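Local atomic coordinates of copper induced nitroreductase D (Lactococcus lactis, PDB entry 4BN7), a protein that binds flavin mononucleotide and probably acts as an oxidoreductase of the nitroreductase family. Residues N148-N153 / Q175-S180. Residues are numbered along the deposited sequence; the frame is centred on the assembly and turned at random.
Sequences NLQHYN and QLVFGS. With FMN (flavin mononucleotide), chain B; RLM (2,6-bis(chloranyl)-4-[(4-hydroxyphenyl)amino]phenol), chain C.
At the flavin-bearing end of the antiparallel nitroreductase sheet, Asn148 pairs with Val177 and Gln150 with Gln175 as hydrogen-bonded pairs around the non-hydrogen-bonded pair Leu149–Leu176. Where strand 145-150 ends and loop begins, Gln175 takes over the pairing with its side chain. A bend at chi2 (91°) carries its amide past the strand end, where OE1 takes the N-H of Tyr152 on an in-plane lone pair (2.8 Å, nearly straight at 175°), and NE2 donates to Asn153 OD1 (3.0 Å), the two amides steeply inclined. Glutamine suits the place because one amide both accepts and donates; a leucine here would probably leave Tyr152 N and Asn153 OD1 without these mates and let the loop shift beside the flavin. In that loop His151 supplies a ring N-H, ND1, to FMN O4 (2.9 Å), and its O accepts the phenol hydroxyl OAB of RLM (2.7 Å), an oxygen lying over one Tyr152 ring face, toward the rim. Gln150 NE2 reaches FMN O2 (3.1 Å) and Asn148 OD1 (2.8 Å), a second-shell acceptor that probably helps set this amide. Apolar Leu149 and Leu176 suit the face against Trp137 of helix 120-142, Phe91 of helix 87-92 covers Asn148 and Gln150, and strand 96-103 flanks 175-180.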
# COMPACT_ATOMS: atom_id res chain seq x y z
N ASN A 148 10.12 -11.97 -2.00
CA ASN A 148 9.33 -12.20 -0.80
C ASN A 148 9.63 -11.07 0.19
O ASN A 148 10.70 -10.47 0.13
CB ASN A 148 9.59 -13.58 -0.22
CG ASN A 148 11.03 -13.79 0.21
OD1 ASN A 148 11.43 -13.38 1.30
ND2 ASN A 148 11.81 -14.48 -0.62
N LEU A 149 8.67 -10.78 1.06
CA LEU A 149 8.74 -9.63 1.95
C LEU A 149 8.93 -10.11 3.39
O LEU A 149 8.12 -10.88 3.91
CB LEU A 149 7.46 -8.80 1.83
CG LEU A 149 7.37 -7.52 2.67
CD1 LEU A 149 8.44 -6.54 2.22
CD2 LEU A 149 5.98 -6.89 2.59
N GLN A 150 10.01 -9.65 4.02
CA GLN A 150 10.35 -10.06 5.37
C GLN A 150 10.32 -8.88 6.34
O GLN A 150 10.34 -7.72 5.91
CB GLN A 150 11.75 -10.69 5.40
CG GLN A 150 11.88 -11.94 4.55
CD GLN A 150 10.79 -12.95 4.85
OE1 GLN A 150 10.45 -13.19 6.01
NE2 GLN A 150 10.22 -13.54 3.81
N HIS A 151 10.28 -9.19 7.63
CA HIS A 151 10.24 -8.16 8.66
C HIS A 151 11.15 -8.47 9.84
O HIS A 151 10.69 -8.92 10.90
CB HIS A 151 8.80 -7.93 9.12
CG HIS A 151 7.93 -7.39 8.03
ND1 HIS A 151 7.24 -8.20 7.16
CD2 HIS A 151 7.68 -6.12 7.65
CE1 HIS A 151 6.58 -7.44 6.29
NE2 HIS A 151 6.84 -6.18 6.57
N TYR A 152 12.44 -8.22 9.66
CA TYR A 152 13.41 -8.41 10.73
C TYR A 152 13.71 -7.09 11.44
O TYR A 152 14.62 -7.01 12.27
CB TYR A 152 14.69 -9.05 10.19
CG TYR A 152 14.47 -10.50 9.84
CD1 TYR A 152 14.40 -11.46 10.83
CD2 TYR A 152 14.30 -10.91 8.52
CE1 TYR A 152 14.18 -12.79 10.53
CE2 TYR A 152 14.09 -12.24 8.21
CZ TYR A 152 14.02 -13.17 9.22
OH TYR A 152 13.81 -14.50 8.92
N ASN A 153 12.95 -6.07 11.10
CA ASN A 153 12.84 -4.86 11.91
C ASN A 153 11.95 -5.16 13.10
O ASN A 153 11.01 -5.96 12.98
CB ASN A 153 12.23 -3.73 11.08
CG ASN A 153 10.93 -4.15 10.41
OD1 ASN A 153 10.94 -4.93 9.47
ND2 ASN A 153 9.81 -3.60 10.88
N GLN A 175 11.72 -5.67 4.31
CA GLN A 175 12.85 -6.07 3.49
C GLN A 175 12.38 -7.01 2.39
O GLN A 175 11.99 -8.16 2.65
CB GLN A 175 13.93 -6.75 4.33
CG GLN A 175 14.41 -5.91 5.50
CD GLN A 175 13.62 -6.16 6.75
OE1 GLN A 175 13.47 -7.30 7.18
NE2 GLN A 175 13.09 -5.10 7.35
N LEU A 176 12.40 -6.52 1.15
CA LEU A 176 11.96 -7.29 0.01
C LEU A 176 13.14 -8.01 -0.63
O LEU A 176 13.99 -7.40 -1.27
CB LEU A 176 11.28 -6.38 -1.02
CG LEU A 176 10.55 -7.08 -2.16
CD1 LEU A 176 9.31 -7.80 -1.64
CD2 LEU A 176 10.22 -6.08 -3.24
N VAL A 177 13.19 -9.32 -0.42
CA VAL A 177 14.24 -10.16 -0.97
C VAL A 177 13.85 -10.55 -2.39
O VAL A 177 12.71 -10.95 -2.63
CB VAL A 177 14.42 -11.41 -0.12
CG1 VAL A 177 15.52 -12.30 -0.67
CG2 VAL A 177 14.70 -11.01 1.32
N PHE A 178 14.77 -10.42 -3.34
CA PHE A 178 14.42 -10.64 -4.74
C PHE A 178 15.51 -11.35 -5.53
O PHE A 178 16.69 -11.31 -5.17
CB PHE A 178 14.04 -9.32 -5.42
CG PHE A 178 15.22 -8.43 -5.71
CD1 PHE A 178 15.75 -7.61 -4.72
CD2 PHE A 178 15.78 -8.39 -6.98
CE1 PHE A 178 16.83 -6.79 -4.99
CE2 PHE A 178 16.86 -7.56 -7.25
CZ PHE A 178 17.38 -6.77 -6.25
N GLY A 179 15.11 -11.99 -6.61
CA GLY A 179 16.06 -12.69 -7.47
C GLY A 179 15.36 -13.51 -8.53
O GLY A 179 14.17 -13.33 -8.78
N SER A 180 16.10 -14.42 -9.15
CA SER A 180 15.52 -15.29 -10.17
C SER A 180 14.62 -16.34 -9.53
O SER A 180 14.89 -16.81 -8.42
CB SER A 180 16.62 -15.95 -11.02
OG SER A 180 17.59 -16.62 -10.22
N1 FMN B . 5.71 -13.06 4.04
C2 FMN B . 6.87 -13.60 4.82
O2 FMN B . 7.42 -14.59 4.46
N3 FMN B . 7.29 -12.89 6.00
C4 FMN B . 6.66 -11.75 6.42
O4 FMN B . 7.07 -11.13 7.35
C4A FMN B . 5.52 -11.23 5.66
N5 FMN B . 4.89 -10.18 6.03
C5A FMN B . 3.97 -9.49 5.06
C6 FMN B . 3.49 -8.08 5.34
C7 FMN B . 2.69 -7.47 4.48
C7M FMN B . 2.17 -6.06 4.75
C8 FMN B . 2.26 -8.19 3.20
C8M FMN B . 1.39 -7.47 2.18
C9 FMN B . 2.67 -9.43 2.95
C9A FMN B . 3.58 -10.14 3.94
N10 FMN B . 4.02 -11.48 3.68
C10 FMN B . 5.09 -11.97 4.43
C1' FMN B . 3.63 -12.19 2.47
C2' FMN B . 2.16 -12.61 2.56
O2' FMN B . 2.04 -13.72 3.39
C3' FMN B . 1.69 -12.94 1.14
O3' FMN B . 1.72 -11.74 0.41
C4' FMN B . 0.29 -13.55 1.18
O4' FMN B . 0.33 -14.82 1.78
C5' FMN B . -0.28 -13.72 -0.22
O5' FMN B . 0.57 -14.54 -0.96
P FMN B . 1.24 -13.94 -2.34
O1P FMN B . 0.16 -13.33 -3.15
O2P FMN B . 2.32 -12.79 -1.92
O3P FMN B . 1.96 -15.19 -3.07
CAI RLM C . 5.29 -15.19 7.76
CAN RLM C . 4.31 -14.85 6.84
CLC RLM C . 3.87 -15.90 5.54
CAP RLM C . 3.67 -13.63 6.95
OAA RLM C . 2.70 -13.30 6.05
CAO RLM C . 3.96 -12.74 7.97
CLD RLM C . 3.09 -11.24 8.02
CAJ RLM C . 4.94 -13.08 8.89
CAQ RLM C . 5.61 -14.30 8.78
NAK RLM C . 6.60 -14.67 9.74
CAM RLM C . 7.76 -13.87 10.02
CAG RLM C . 9.02 -14.35 9.69
CAE RLM C . 10.14 -13.59 9.97
CAL RLM C . 10.01 -12.35 10.59
OAB RLM C . 11.12 -11.60 10.87
CAF RLM C . 8.75 -11.88 10.93
CAH RLM C . 7.62 -12.64 10.65